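Local coordinates for protein exoenzyme S (Pseudomonas aeruginosa, PDB 6GN8) that probably acts as a secreted bacterial toxin with GTPase-activating and ADP-ribosyltransferase activities, the piece described here being the ADP-ribosyltransferase part, at residues Q147-S157 with V193-L203. The protein carries 2 engineered substitutions. Numbering follows the deposited sequence.
Sequences QGTISTVFGRS and VTRRVLEEAAL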
loop_
_atom_site.group_PDB
_atom_site.type_symbol
_atom_site.label_atom_id
_atom_site.label_comp_id
_atom_site.label_asym_id
_atom_site.label_seq_id
_atom_site.Cartn_x
_atom_site.Cartn_y
_atom_site.Cartn_z
ATOM N N GLN C 147 38.717 1.129 -7.724
ATOM C CA GLN C 147 37.704 1.425 -6.712
ATOM C C GLN C 147 36.983 0.154 -6.196
ATOM O O GLN C 147 36.624 -0.714 -6.990
ATOM C CB GLN C 147 36.699 2.419 -7.305
ATOM C CG GLN C 147 36.641 3.754 -6.560
ATOM C CD GLN C 147 37.690 4.794 -6.898
ATOM O OE1 GLN C 147 38.465 5.225 -6.034
ATOM N NE2 GLN C 147 37.708 5.270 -8.141
ATOM N N GLY C 148 36.812 0.074 -4.873
ATOM C CA GLY C 148 36.189 -1.049 -4.172
ATOM C C GLY C 148 34.733 -0.868 -3.779
ATOM O O GLY C 148 33.977 -1.844 -3.737
ATOM N N THR C 149 34.337 0.358 -3.400
ATOM C CA THR C 149 32.941 0.641 -3.078
ATOM C C THR C 149 32.513 1.880 -3.890
ATOM O O THR C 149 33.135 2.942 -3.772
ATOM C CB THR C 149 32.619 0.758 -1.563
ATOM O OG1 THR C 149 33.000 2.024 -1.069
ATOM C CG2 THR C 149 33.198 -0.358 -0.709
ATOM N N ILE C 150 31.504 1.698 -4.772
ATOM C CA ILE C 150 30.914 2.737 -5.639
ATOM C C ILE C 150 29.499 3.054 -5.106
ATOM O O ILE C 150 28.699 2.125 -4.972
ATOM C CB ILE C 150 30.874 2.325 -7.146
ATOM C CG1 ILE C 150 32.250 1.925 -7.713
ATOM C CG2 ILE C 150 30.238 3.425 -8.010
ATOM C CD1 ILE C 150 33.303 3.034 -7.641
ATOM N N SER C 151 29.206 4.353 -4.788
ATOM C CA SER C 151 27.923 4.809 -4.234
ATOM C C SER C 151 27.232 5.846 -5.106
ATOM O O SER C 151 27.878 6.689 -5.718
ATOM C CB SER C 151 28.111 5.408 -2.844
ATOM O OG SER C 151 28.805 4.552 -1.954
ATOM N N THR C 152 25.904 5.792 -5.125
ATOM C CA THR C 152 25.033 6.772 -5.757
ATOM C C THR C 152 24.276 7.363 -4.576
ATOM O O THR C 152 23.674 6.627 -3.782
ATOM C CB THR C 152 24.181 6.155 -6.880
ATOM O OG1 THR C 152 25.044 5.523 -7.811
ATOM C CG2 THR C 152 23.329 7.166 -7.594
ATOM N N VAL C 153 24.372 8.692 -4.423
ATOM C CA VAL C 153 23.852 9.426 -3.284
ATOM C C VAL C 153 22.744 10.358 -3.739
ATOM O O VAL C 153 22.872 11.060 -4.751
ATOM C CB VAL C 153 25.033 10.209 -2.583
ATOM C CG1 VAL C 153 24.594 10.909 -1.295
ATOM C CG2 VAL C 153 26.250 9.315 -2.319
ATOM N N PHE C 154 21.670 10.402 -2.945
ATOM C CA PHE C 154 20.530 11.316 -3.144
ATOM C C PHE C 154 20.363 12.160 -1.895
ATOM O O PHE C 154 20.236 11.611 -0.796
ATOM C CB PHE C 154 19.229 10.544 -3.470
ATOM C CG PHE C 154 19.288 9.879 -4.816
ATOM C CD1 PHE C 154 18.945 10.578 -5.970
ATOM C CD2 PHE C 154 19.759 8.573 -4.943
ATOM C CE1 PHE C 154 19.006 9.959 -7.225
ATOM C CE2 PHE C 154 19.843 7.961 -6.191
ATOM C CZ PHE C 154 19.466 8.658 -7.328
ATOM N N GLY C 155 20.408 13.478 -2.062
ATOM C CA GLY C 155 20.258 14.393 -0.935
ATOM C C GLY C 155 19.825 15.802 -1.287
ATOM O O GLY C 155 19.666 16.143 -2.463
ATOM N N ARG C 156 19.635 16.633 -0.255
ATOM C CA ARG C 156 19.275 18.034 -0.431
ATOM C C ARG C 156 20.217 18.991 0.338
ATOM O O ARG C 156 20.291 20.166 -0.027
ATOM C CB ARG C 156 17.828 18.265 0.016
ATOM C CG ARG C 156 16.812 18.015 -1.080
ATOM C CD ARG C 156 15.408 18.351 -0.605
ATOM N NE ARG C 156 14.394 17.610 -1.354
ATOM C CZ ARG C 156 13.453 18.169 -2.108
ATOM N NH1 ARG C 156 12.583 17.413 -2.765
ATOM N NH2 ARG C 156 13.373 19.490 -2.208
ATOM N N SER C 157 20.935 18.499 1.381
ATOM C CA SER C 157 21.741 19.351 2.291
ATOM C C SER C 157 23.229 19.511 1.917
ATOM O O SER C 157 24.004 20.051 2.716
ATOM C CB SER C 157 21.641 18.832 3.720
ATOM O OG SER C 157 20.266 18.787 4.068
ATOM N N VAL C 193 32.943 -5.649 -6.713
ATOM C CA VAL C 193 32.757 -4.243 -6.392
ATOM C C VAL C 193 31.416 -4.068 -5.684
ATOM O O VAL C 193 30.381 -4.508 -6.194
ATOM C CB VAL C 193 32.886 -3.292 -7.631
ATOM C CG1 VAL C 193 32.749 -1.798 -7.235
ATOM C CG2 VAL C 193 34.184 -3.545 -8.399
ATOM N N THR C 194 31.451 -3.410 -4.503
ATOM C CA THR C 194 30.266 -3.075 -3.721
ATOM C C THR C 194 29.620 -1.847 -4.397
ATOM O O THR C 194 30.288 -0.840 -4.624
ATOM C CB THR C 194 30.618 -2.857 -2.227
ATOM O OG1 THR C 194 31.102 -4.098 -1.710
ATOM C CG2 THR C 194 29.399 -2.415 -1.395
ATOM N N ARG C 195 28.360 -1.989 -4.765
ATOM C CA ARG C 195 27.551 -1.004 -5.465
ATOM C C ARG C 195 26.403 -0.644 -4.562
ATOM O O ARG C 195 25.567 -1.500 -4.248
ATOM C CB ARG C 195 27.079 -1.571 -6.811
ATOM C CG ARG C 195 28.229 -2.128 -7.650
ATOM C CD ARG C 195 28.527 -1.182 -8.755
ATOM N NE ARG C 195 29.716 -1.530 -9.517
ATOM C CZ ARG C 195 30.241 -0.716 -10.419
ATOM N NH1 ARG C 195 31.334 -1.065 -11.080
ATOM N NH2 ARG C 195 29.684 0.460 -10.663
ATOM N N ARG C 196 26.406 0.623 -4.088
ATOM C CA ARG C 196 25.481 1.106 -3.076
ATOM C C ARG C 196 24.668 2.297 -3.514
ATOM O O ARG C 196 25.106 3.105 -4.325
ATOM C CB ARG C 196 26.261 1.492 -1.781
ATOM C CG ARG C 196 25.874 0.617 -0.611
ATOM C CD ARG C 196 26.321 1.104 0.748
ATOM N NE ARG C 196 27.480 0.354 1.236
ATOM C CZ ARG C 196 28.706 0.857 1.287
ATOM N NH1 ARG C 196 28.941 2.107 0.882
ATOM N NH2 ARG C 196 29.707 0.125 1.748
ATOM N N VAL C 197 23.489 2.431 -2.910
ATOM C CA VAL C 197 22.614 3.572 -3.114
ATOM C C VAL C 197 22.321 4.138 -1.726
ATOM O O VAL C 197 21.837 3.413 -0.851
ATOM C CB VAL C 197 21.343 3.265 -3.949
ATOM C CG1 VAL C 197 20.469 4.508 -4.111
ATOM C CG2 VAL C 197 21.720 2.693 -5.311
ATOM N N LEU C 198 22.717 5.400 -1.497
ATOM C CA LEU C 198 22.496 6.050 -0.204
ATOM C C LEU C 198 21.542 7.190 -0.358
ATOM O O LEU C 198 21.546 7.889 -1.375
ATOM C CB LEU C 198 23.800 6.589 0.412
ATOM C CG LEU C 198 24.952 5.643 0.686
ATOM C CD1 LEU C 198 26.223 6.444 1.006
ATOM C CD2 LEU C 198 24.641 4.735 1.862
ATOM N N GLU C 199 20.774 7.439 0.678
ATOM C CA GLU C 199 19.866 8.565 0.661
ATOM C C GLU C 199 19.955 9.309 2.000
ATOM O O GLU C 199 20.054 8.667 3.042
ATOM C CB GLU C 199 18.442 8.072 0.361
ATOM C CG GLU C 199 17.354 9.091 0.604
ATOM C CD GLU C 199 15.970 8.482 0.687
ATOM O OE1 GLU C 199 15.745 7.596 1.541
ATOM O OE2 GLU C 199 15.103 8.901 -0.110
ATOM N N GLU C 200 19.947 10.657 1.966
ATOM C CA GLU C 200 19.934 11.492 3.167
ATOM C C GLU C 200 18.677 11.133 3.949
ATOM O O GLU C 200 17.577 11.305 3.419
ATOM C CB GLU C 200 19.944 12.976 2.764
ATOM C CG GLU C 200 20.342 13.931 3.863
ATOM C CD GLU C 200 20.126 15.380 3.489
ATOM O OE1 GLU C 200 19.733 16.168 4.380
ATOM O OE2 GLU C 200 20.321 15.726 2.302
ATOM N N ALA C 201 18.836 10.554 5.166
ATOM C CA ALA C 201 17.713 10.105 6.013
ATOM C C ALA C 201 16.624 11.190 6.171
ATOM O O ALA C 201 15.431 10.896 6.016
ATOM C CB ALA C 201 18.218 9.665 7.374
ATOM N N ALA C 202 17.058 12.455 6.364
ATOM C CA ALA C 202 16.221 13.653 6.529
ATOM C C ALA C 202 15.301 13.959 5.307
ATOM O O ALA C 202 14.484 14.889 5.399
ATOM C CB ALA C 202 17.109 14.859 6.815
ATOM N N LEU C 203 15.420 13.195 4.186
ATOM C CA LEU C 203 14.575 13.402 3.001
ATOM C C LEU C 203 13.135 12.878 3.203
ATOM O O LEU C 203 12.168 13.483 2.707
ATOM C CB LEU C 203 15.186 12.743 1.754
ATOM C CG LEU C 203 16.258 13.545 1.035
ATOM C CD1 LEU C 203 16.728 12.830 -0.219
ATOM C CD2 LEU C 203 15.763 14.918 0.674
#
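The carboxylate of Glu-200 clasps the backbone where it leaves strand 149-155, at the end of a parallel pairing between two inner strands of the five-stranded mixed sheet in this ADP-ribosyltransferase domain. OE2 accepts two amides, that of Arg-156 at 2.8 Å from its N, nearly along the C-O axis, and that of Ser-157 from the syn side, about 20° out of the carboxylate plane. The hydroxyl of Ser-157, likewise syn and tilted, donates to the other oxygen, with OG 2.7 Å from Glu-200 OE1. With CG anti to the backbone N (chi1 -163°) and the chain extended beyond it, Glu-200 reaches across to these donors, and three bonds fix the rotation of its carboxylate.

Seven backbone bonds join strands 149-155 and 194-200, from Thr-194 N to Gly-148 O through to Glu-200 N to Phe-154 O. The axes of the two short strands cross at -22°, the twist of neighbouring parallel strands. At the other edge of 149-155, Gly-148 and Thr-149 both face Thr-112 in a classic beta bulge at the strand's start, opposite strand 106-112.

On one side of the sheet, Thr-149 and Thr-194 lie side by side, and the Arg-196 guanidinium, held by a salt bridge to Asp-116, lies obliquely near the Ser-151 hydroxyl without bonding to it. On the opposite side, Ile-150 runs alongside Arg-195, its CG1 above one face of the guanidinium, offset toward the rim; Asp-189 pairs with that arginine. Ile-150 CG1 also meets Val-193 CG1 at 3.8 Å. Farther along, Val-197 CG1 reaches the Phe-154 ring edge, 4.1 Å from CE2; a chain of another protein stacks an aromatic ring on Phe-154 and holds Glu-199 OE2 through an aromatic side chain's hydrogen bond and a basic one's salt bridge.

Beyond the strands, the 3-10 turn 201-203 brings Leu-203 across the extended Arg-156 chain at about a right angle, its CD2 in the guanidinium plane, 3.6 Å from Arg-156 NE.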